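Long-range contact in BAR/IMD domain-containing adapter protein 2-like 2 (Mus musculus, PDB 3OK8), which binds phosphoinositides and induces planar or gently curved membrane structures, its I-BAR (IMD) domain forming an antiparallel dimer of three-helix bundles: residues Tyr11-Met22 with Ile117-Tyr128. Residues are numbered along the deposited sequence; the frame is centred on the assembly and turned at random.
Sequences YRSTMAIYKSIM and IKDSCQHYEIEY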
ATOM      1  N   TYR A  11     -11.424 -41.558 -22.662  1.00 30.94           N
ATOM      2  CA  TYR A  11     -12.651 -40.782 -22.683  1.00 43.76           C
ATOM      3  C   TYR A  11     -12.898 -40.117 -21.347  1.00 48.71           C
ATOM      4  O   TYR A  11     -13.240 -38.941 -21.297  1.00 45.89           O
ATOM      5  CB  TYR A  11     -13.857 -41.645 -23.015  1.00 46.13           C
ATOM      6  CG  TYR A  11     -15.137 -40.867 -22.919  1.00 47.92           C
ATOM      7  CD1 TYR A  11     -15.565 -40.078 -23.975  1.00 49.72           C
ATOM      8  CD2 TYR A  11     -15.907 -40.891 -21.761  1.00 49.16           C
ATOM      9  CE1 TYR A  11     -16.728 -39.348 -23.894  1.00 49.27           C
ATOM     10  CE2 TYR A  11     -17.072 -40.164 -21.670  1.00 48.34           C
ATOM     11  CZ  TYR A  11     -17.478 -39.392 -22.742  1.00 50.77           C
ATOM     12  OH  TYR A  11     -18.638 -38.662 -22.678  1.00 46.13           O
ATOM     13  N   ARG A  12     -12.744 -40.882 -20.270  1.00 52.89           N
ATOM     14  CA  ARG A  12     -12.966 -40.366 -18.920  1.00 50.13           C
ATOM     15  C   ARG A  12     -11.912 -39.336 -18.516  1.00 46.91           C
ATOM     16  O   ARG A  12     -12.234 -38.323 -17.904  1.00 39.78           O
ATOM     17  CB  ARG A  12     -13.013 -41.509 -17.900  1.00 51.30           C
ATOM     18  CG  ARG A  12     -14.374 -42.189 -17.790  1.00 67.46           C
ATOM     19  CD  ARG A  12     -14.278 -43.650 -17.336  1.00 72.62           C
ATOM     20  NE  ARG A  12     -13.038 -43.948 -16.621  1.00 82.50           N
ATOM     21  CZ  ARG A  12     -12.232 -44.974 -16.895  1.00 87.88           C
ATOM     22  NH1 ARG A  12     -12.536 -45.835 -17.866  1.00 93.09           N
ATOM     23  NH2 ARG A  12     -11.123 -45.151 -16.185  1.00 84.84           N
ATOM     24  N   SER A  13     -10.657 -39.607 -18.865  1.00 44.96           N
ATOM     25  CA  SER A  13      -9.543 -38.730 -18.522  1.00 50.56           C
ATOM     26  C   SER A  13      -9.632 -37.390 -19.233  1.00 53.60           C
ATOM     27  O   SER A  13      -9.331 -36.349 -18.656  1.00 50.32           O
ATOM     28  CB  SER A  13      -8.212 -39.400 -18.853  1.00 49.42           C
ATOM     29  OG  SER A  13      -7.753 -40.165 -17.753  1.00 59.93           O
ATOM     30  N   THR A  14     -10.039 -37.424 -20.496  1.00 48.05           N
ATOM     31  CA  THR A  14     -10.225 -36.208 -21.276  1.00 51.08           C
ATOM     32  C   THR A  14     -11.401 -35.393 -20.739  1.00 53.00           C
ATOM     33  O   THR A  14     -11.396 -34.161 -20.781  1.00 42.17           O
ATOM     34  CB  THR A  14     -10.476 -36.533 -22.755  1.00 49.66           C
ATOM     35  OG1 THR A  14      -9.405 -37.342 -23.254  1.00 51.29           O
ATOM     36  CG2 THR A  14     -10.570 -35.257 -23.570  1.00 42.24           C
ATOM     37  N   MET A  15     -12.408 -36.096 -20.236  1.00 49.82           N
ATOM     38  CA  MET A  15     -13.608 -35.464 -19.714  1.00 45.16           C
ATOM     39  C   MET A  15     -13.345 -34.804 -18.368  1.00 49.45           C
ATOM     40  O   MET A  15     -13.889 -33.747 -18.072  1.00 54.10           O
ATOM     41  CB  MET A  15     -14.735 -36.490 -19.606  1.00 49.38           C
ATOM     42  CG  MET A  15     -15.437 -36.732 -20.930  1.00 47.55           C
ATOM     43  SD  MET A  15     -16.460 -35.315 -21.375  1.00 62.45           S
ATOM     44  CE  MET A  15     -16.119 -35.180 -23.115  1.00 28.94           C
ATOM     45  N   ALA A  16     -12.493 -35.434 -17.566  1.00 46.24           N
ATOM     46  CA  ALA A  16     -12.086 -34.894 -16.279  1.00 45.46           C
ATOM     47  C   ALA A  16     -11.381 -33.546 -16.438  1.00 49.46           C
ATOM     48  O   ALA A  16     -11.440 -32.698 -15.552  1.00 48.80           O
ATOM     49  CB  ALA A  16     -11.175 -35.874 -15.575  1.00 39.77           C
ATOM     50  N   ILE A  17     -10.712 -33.366 -17.572  1.00 42.28           N
ATOM     51  CA  ILE A  17      -9.952 -32.159 -17.853  1.00 35.16           C
ATOM     52  C   ILE A  17     -10.836 -31.005 -18.309  1.00 42.89           C
ATOM     53  O   ILE A  17     -10.719 -29.890 -17.798  1.00 44.54           O
ATOM     54  CB  ILE A  17      -8.884 -32.411 -18.906  1.00 33.71           C
ATOM     55  CG1 ILE A  17      -7.788 -33.302 -18.325  1.00 35.63           C
ATOM     56  CG2 ILE A  17      -8.321 -31.080 -19.407  1.00 27.85           C
ATOM     57  CD1 ILE A  17      -6.746 -33.733 -19.342  1.00 47.83           C
ATOM     58  N   TYR A  18     -11.707 -31.266 -19.275  1.00 32.81           N
ATOM     59  CA  TYR A  18     -12.723 -30.292 -19.657  1.00 42.49           C
ATOM     60  C   TYR A  18     -13.598 -29.895 -18.474  1.00 52.94           C
ATOM     61  O   TYR A  18     -14.032 -28.746 -18.370  1.00 45.07           O
ATOM     62  CB  TYR A  18     -13.596 -30.838 -20.786  1.00 41.62           C
ATOM     63  CG  TYR A  18     -12.888 -30.794 -22.109  1.00 57.79           C
ATOM     64  CD1 TYR A  18     -12.529 -29.575 -22.671  1.00 56.00           C
ATOM     65  CD2 TYR A  18     -12.554 -31.965 -22.792  1.00 57.23           C
ATOM     66  CE1 TYR A  18     -11.867 -29.516 -23.874  1.00 51.36           C
ATOM     67  CE2 TYR A  18     -11.889 -31.913 -24.002  1.00 53.81           C
ATOM     68  CZ  TYR A  18     -11.553 -30.686 -24.536  1.00 50.16           C
ATOM     69  OH  TYR A  18     -10.887 -30.602 -25.724  1.00 48.28           O
ATOM     70  N   LYS A  19     -13.864 -30.844 -17.583  1.00 57.79           N
ATOM     71  CA  LYS A  19     -14.664 -30.537 -16.406  1.00 50.91           C
ATOM     72  C   LYS A  19     -13.877 -29.756 -15.357  1.00 54.77           C
ATOM     73  O   LYS A  19     -14.466 -28.990 -14.602  1.00 47.61           O
ATOM     74  CB  LYS A  19     -15.302 -31.785 -15.800  1.00 50.30           C
ATOM     75  CG  LYS A  19     -16.637 -32.172 -16.445  1.00 65.30           C
ATOM     76  CD  LYS A  19     -16.451 -32.758 -17.855  1.00 62.95           C
ATOM     77  CE  LYS A  19     -17.752 -32.791 -18.647  1.00 55.28           C
ATOM     78  NZ  LYS A  19     -18.702 -33.822 -18.131  1.00 52.79           N
ATOM     79  N   SER A  20     -12.558 -29.939 -15.310  1.00 56.65           N
ATOM     80  CA  SER A  20     -11.727 -29.132 -14.413  1.00 53.87           C
ATOM     81  C   SER A  20     -11.750 -27.682 -14.863  1.00 49.03           C
ATOM     82  O   SER A  20     -11.798 -26.759 -14.052  1.00 42.43           O
ATOM     83  CB  SER A  20     -10.279 -29.623 -14.399  1.00 58.56           C
ATOM     84  OG  SER A  20     -10.080 -30.644 -13.444  1.00 64.26           O
ATOM     85  N   ILE A  21     -11.698 -27.488 -16.175  1.00 46.54           N
ATOM     86  CA  ILE A  21     -11.683 -26.150 -16.738  1.00 47.90           C
ATOM     87  C   ILE A  21     -13.020 -25.447 -16.503  1.00 47.84           C
ATOM     88  O   ILE A  21     -13.057 -24.295 -16.116  1.00 37.37           O
ATOM     89  CB  ILE A  21     -11.359 -26.178 -18.252  1.00 40.61           C
ATOM     90  CG1 ILE A  21      -9.932 -26.688 -18.488  1.00 34.77           C
ATOM     91  CG2 ILE A  21     -11.571 -24.802 -18.885  1.00 29.50           C
ATOM     92  CD1 ILE A  21      -9.595 -26.900 -19.964  1.00 34.29           C
ATOM     93  N   MET A  22     -14.116 -26.160 -16.714  1.00 43.71           N
ATOM     94  CA  MET A  22     -15.425 -25.530 -16.765  1.00 43.23           C
ATOM     95  C   MET A  22     -16.024 -25.242 -15.398  1.00 46.63           C
ATOM     96  O   MET A  22     -16.791 -24.294 -15.242  1.00 44.72           O
ATOM     97  CB  MET A  22     -16.392 -26.397 -17.583  1.00 46.13           C
ATOM     98  CG  MET A  22     -16.201 -26.280 -19.085  1.00 46.28           C
ATOM     99  SD  MET A  22     -17.038 -27.567 -20.034  1.00 66.94           S
ATOM    100  CE  MET A  22     -18.739 -27.019 -19.895  1.00 91.63           C
ATOM    101  N   ILE A 117     -14.507 -23.562 -24.490  1.00 48.25           N
ATOM    102  CA  ILE A 117     -14.212 -24.884 -23.956  1.00 49.10           C
ATOM    103  C   ILE A 117     -15.456 -25.778 -23.921  1.00 47.39           C
ATOM    104  O   ILE A 117     -15.339 -27.004 -23.970  1.00 44.27           O
ATOM    105  CB  ILE A 117     -13.577 -24.806 -22.549  1.00 51.65           C
ATOM    106  CG1 ILE A 117     -12.115 -25.249 -22.592  1.00 55.51           C
ATOM    107  CG2 ILE A 117     -14.288 -25.727 -21.600  1.00 59.11           C
ATOM    108  CD1 ILE A 117     -11.274 -24.530 -23.606  1.00 57.90           C
ATOM    109  N   LYS A 118     -16.635 -25.163 -23.845  1.00 44.38           N
ATOM    110  CA  LYS A 118     -17.891 -25.902 -23.847  1.00 44.86           C
ATOM    111  C   LYS A 118     -18.136 -26.518 -25.228  1.00 47.14           C
ATOM    112  O   LYS A 118     -18.552 -27.666 -25.336  1.00 39.10           O
ATOM    113  CB  LYS A 118     -19.052 -24.989 -23.471  1.00 52.03           C
ATOM    114  CG  LYS A 118     -20.197 -25.697 -22.774  1.00 59.32           C
ATOM    115  CD  LYS A 118     -21.326 -24.737 -22.408  1.00 69.39           C
ATOM    116  CE  LYS A 118     -22.512 -24.844 -23.369  1.00 76.16           C
ATOM    117  NZ  LYS A 118     -22.148 -24.593 -24.795  1.00 79.73           N
ATOM    118  N   ASP A 119     -17.883 -25.740 -26.276  1.00 45.84           N
ATOM    119  CA  ASP A 119     -17.990 -26.214 -27.650  1.00 54.96           C
ATOM    120  C   ASP A 119     -16.913 -27.246 -27.953  1.00 51.60           C
ATOM    121  O   ASP A 119     -17.156 -28.225 -28.640  1.00 44.81           O
ATOM    122  CB  ASP A 119     -17.867 -25.045 -28.630  1.00 61.94           C
ATOM    123  CG  ASP A 119     -19.077 -24.128 -28.603  1.00 73.12           C
ATOM    124  OD1 ASP A 119     -20.179 -24.602 -28.235  1.00 82.48           O
ATOM    125  OD2 ASP A 119     -18.928 -22.938 -28.959  1.00 70.36           O
ATOM    126  N   SER A 120     -15.709 -27.000 -27.452  1.00 54.27           N
ATOM    127  CA  SER A 120     -14.595 -27.922 -27.606  1.00 47.62           C
ATOM    128  C   SER A 120     -14.970 -29.276 -27.010  1.00 46.72           C
ATOM    129  O   SER A 120     -14.918 -30.312 -27.681  1.00 36.42           O
ATOM    130  CB  SER A 120     -13.355 -27.338 -26.913  1.00 54.79           C
ATOM    131  OG  SER A 120     -12.201 -28.131 -27.120  1.00 61.89           O
ATOM    132  N   CYS A 121     -15.373 -29.254 -25.748  1.00 41.14           N
ATOM    133  CA  CYS A 121     -15.819 -30.452 -25.061  1.00 41.67           C
ATOM    134  C   CYS A 121     -16.945 -31.179 -25.798  1.00 50.53           C
ATOM    135  O   CYS A 121     -16.938 -32.402 -25.876  1.00 50.23           O
ATOM    136  CB  CYS A 121     -16.267 -30.108 -23.645  1.00 34.54           C
ATOM    137  SG  CYS A 121     -16.863 -31.522 -22.685  1.00 44.00           S
ATOM    138  N   GLN A 122     -17.917 -30.428 -26.318  1.00 51.27           N
ATOM    139  CA  GLN A 122     -19.046 -31.014 -27.045  1.00 47.56           C
ATOM    140  C   GLN A 122     -18.589 -31.671 -28.335  1.00 43.01           C
ATOM    141  O   GLN A 122     -18.987 -32.790 -28.650  1.00 43.94           O
ATOM    142  CB  GLN A 122     -20.092 -29.952 -27.386  1.00 55.79           C
ATOM    143  CG  GLN A 122     -21.016 -29.564 -26.242  1.00 75.12           C
ATOM    144  CD  GLN A 122     -21.763 -28.265 -26.514  1.00 89.74           C
ATOM    145  OE1 GLN A 122     -22.401 -27.702 -25.621  1.00 97.76           O
ATOM    146  NE2 GLN A 122     -21.676 -27.776 -27.753  1.00 92.54           N
ATOM    147  N   HIS A 123     -17.769 -30.953 -29.094  1.00 38.36           N
ATOM    148  CA  HIS A 123     -17.197 -31.485 -30.325  1.00 54.77           C
ATOM    149  C   HIS A 123     -16.540 -32.830 -30.037  1.00 54.40           C
ATOM    150  O   HIS A 123     -16.769 -33.807 -30.743  1.00 57.32           O
ATOM    151  CB  HIS A 123     -16.172 -30.504 -30.894  1.00 61.67           C
ATOM    152  CG  HIS A 123     -15.599 -30.916 -32.216  1.00 73.01           C
ATOM    153  ND1 HIS A 123     -14.475 -31.708 -32.326  1.00 76.89           N
ATOM    154  CD2 HIS A 123     -15.981 -30.628 -33.484  1.00 71.01           C
ATOM    155  CE1 HIS A 123     -14.191 -31.893 -33.602  1.00 72.79           C
ATOM    156  NE2 HIS A 123     -15.088 -31.247 -34.327  1.00 71.46           N
ATOM    157  N   TYR A 124     -15.735 -32.873 -28.981  1.00 45.06           N
ATOM    158  CA  TYR A 124     -15.041 -34.093 -28.615  1.00 41.28           C
ATOM    159  C   TYR A 124     -16.003 -35.209 -28.250  1.00 46.60           C
ATOM    160  O   TYR A 124     -15.897 -36.315 -28.766  1.00 49.99           O
ATOM    161  CB  TYR A 124     -14.091 -33.859 -27.452  1.00 36.27           C
ATOM    162  CG  TYR A 124     -13.625 -35.147 -26.821  1.00 51.62           C
ATOM    163  CD1 TYR A 124     -14.139 -35.576 -25.604  1.00 54.30           C
ATOM    164  CD2 TYR A 124     -12.691 -35.950 -27.456  1.00 55.39           C
ATOM    165  CE1 TYR A 124     -13.718 -36.761 -25.031  1.00 56.08           C
ATOM    166  CE2 TYR A 124     -12.264 -37.132 -26.892  1.00 56.39           C
ATOM    167  CZ  TYR A 124     -12.781 -37.537 -25.684  1.00 51.62           C
ATOM    168  OH  TYR A 124     -12.349 -38.723 -25.132  1.00 46.39           O
ATOM    169  N   GLU A 125     -16.933 -34.938 -27.344  1.00 45.89           N
ATOM    170  CA  GLU A 125     -17.858 -35.983 -26.933  1.00 51.82           C
ATOM    171  C   GLU A 125     -18.615 -36.577 -28.127  1.00 49.95           C
ATOM    172  O   GLU A 125     -18.673 -37.796 -28.295  1.00 47.20           O
ATOM    173  CB  GLU A 125     -18.837 -35.470 -25.888  1.00 55.32           C
ATOM    174  CG  GLU A 125     -19.431 -36.587 -25.056  1.00 69.00           C
ATOM    175  CD  GLU A 125     -20.520 -36.109 -24.126  1.00 77.42           C
ATOM    176  OE1 GLU A 125     -20.427 -34.963 -23.626  1.00 75.40           O
ATOM    177  OE2 GLU A 125     -21.468 -36.888 -23.895  1.00 77.65           O
ATOM    178  N   ILE A 126     -19.184 -35.705 -28.954  1.00 41.20           N
ATOM    179  CA  ILE A 126     -19.988 -36.124 -30.089  1.00 46.15           C
ATOM    180  C   ILE A 126     -19.190 -36.942 -31.100  1.00 52.81           C
ATOM    181  O   ILE A 126     -19.718 -37.878 -31.682  1.00 60.20           O
ATOM    182  CB  ILE A 126     -20.645 -34.925 -30.795  1.00 49.23           C
ATOM    183  CG1 ILE A 126     -21.758 -35.402 -31.730  1.00 61.38           C
ATOM    184  CG2 ILE A 126     -19.614 -34.121 -31.562  1.00 51.63           C
ATOM    185  CD1 ILE A 126     -22.489 -34.276 -32.439  1.00 65.27           C
ATOM    186  N   GLU A 127     -17.924 -36.601 -31.313  1.00 48.29           N
ATOM    187  CA  GLU A 127     -17.121 -37.365 -32.260  1.00 47.77           C
ATOM    188  C   GLU A 127     -16.766 -38.719 -31.683  1.00 46.73           C
ATOM    189  O   GLU A 127     -16.686 -39.700 -32.412  1.00 40.15           O
ATOM    190  CB  GLU A 127     -15.846 -36.632 -32.680  1.00 44.32           C
ATOM    191  CG  GLU A 127     -15.018 -37.451 -33.666  1.00 49.08           C
ATOM    192  CD  GLU A 127     -13.869 -36.691 -34.317  1.00 53.92           C
ATOM    193  OE1 GLU A 127     -13.145 -37.321 -35.117  1.00 52.22           O
ATOM    194  OE2 GLU A 127     -13.680 -35.483 -34.041  1.00 48.37           O
ATOM    195  N   TYR A 128     -16.555 -38.769 -30.372  1.00 41.72           N
ATOM    196  CA  TYR A 128     -16.251 -40.022 -29.696  1.00 46.75           C
ATOM    197  C   TYR A 128     -17.431 -40.987 -29.807  1.00 56.32           C
ATOM    198  O   TYR A 128     -17.264 -42.159 -30.134  1.00 58.27           O
ATOM    199  CB  TYR A 128     -15.907 -39.766 -28.231  1.00 40.95           C
ATOM    200  CG  TYR A 128     -15.543 -41.004 -27.443  1.00 48.62           C
ATOM    201  CD1 TYR A 128     -16.527 -41.818 -26.898  1.00 57.03           C
ATOM    202  CD2 TYR A 128     -14.217 -41.351 -27.234  1.00 51.29           C
ATOM    203  CE1 TYR A 128     -16.203 -42.944 -26.174  1.00 58.80           C
ATOM    204  CE2 TYR A 128     -13.882 -42.471 -26.509  1.00 47.08           C
ATOM    205  CZ  TYR A 128     -14.880 -43.264 -25.984  1.00 51.32           C
ATOM    206  OH  TYR A 128     -14.552 -44.378 -25.260  1.00 42.08           O
TER
HETATM  207  O   HOH W   1      -9.528 -38.609 -25.306  1.00 44.40           O
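With CG turned anti to the backbone N in both Y11 (chi1 175°) and Y128, the two tyrosines meet between helices 5-66 and 71-147. Y11 CD1 sits over the centre of one Y128 face, 3.4 Å above its plane, while Y11 CB lies against Y128 CZ; the ring planes stand 43° apart. Y124 completes this aromatic cluster: T14 CG2 makes a CH-pi contact over its face, 3.9 Å from the ring centroid, and M15 CE, brought round by bends at chi2 and chi3, meets its edge in plane. T14 OG1 bonds to F10 O. Trimming Y128 to an alanine would take away the face under Y11 CD1 and is likely to open a gap there, leaving the Y11 ring freer to turn. Further along, C121 CB packs over the Y18 face, 4.1 Å from the centroid. The M22 and I117 side chains slide past each other in opposite directions, and I21 crosses I117 at roughly a right angle. The axes of segments 11-22 and 117-128 run nearly antiparallel (164°), 10.3 Å apart at closest approach; Y124 also touches S174 of helix 153-217, the bundle's third. Aromatic, sulfur-bearing and aliphatic side chains thus make up most of this I-BAR packing, and the buried Y18 OH shares a hydrogen bond with S120 OG (3.1 Å).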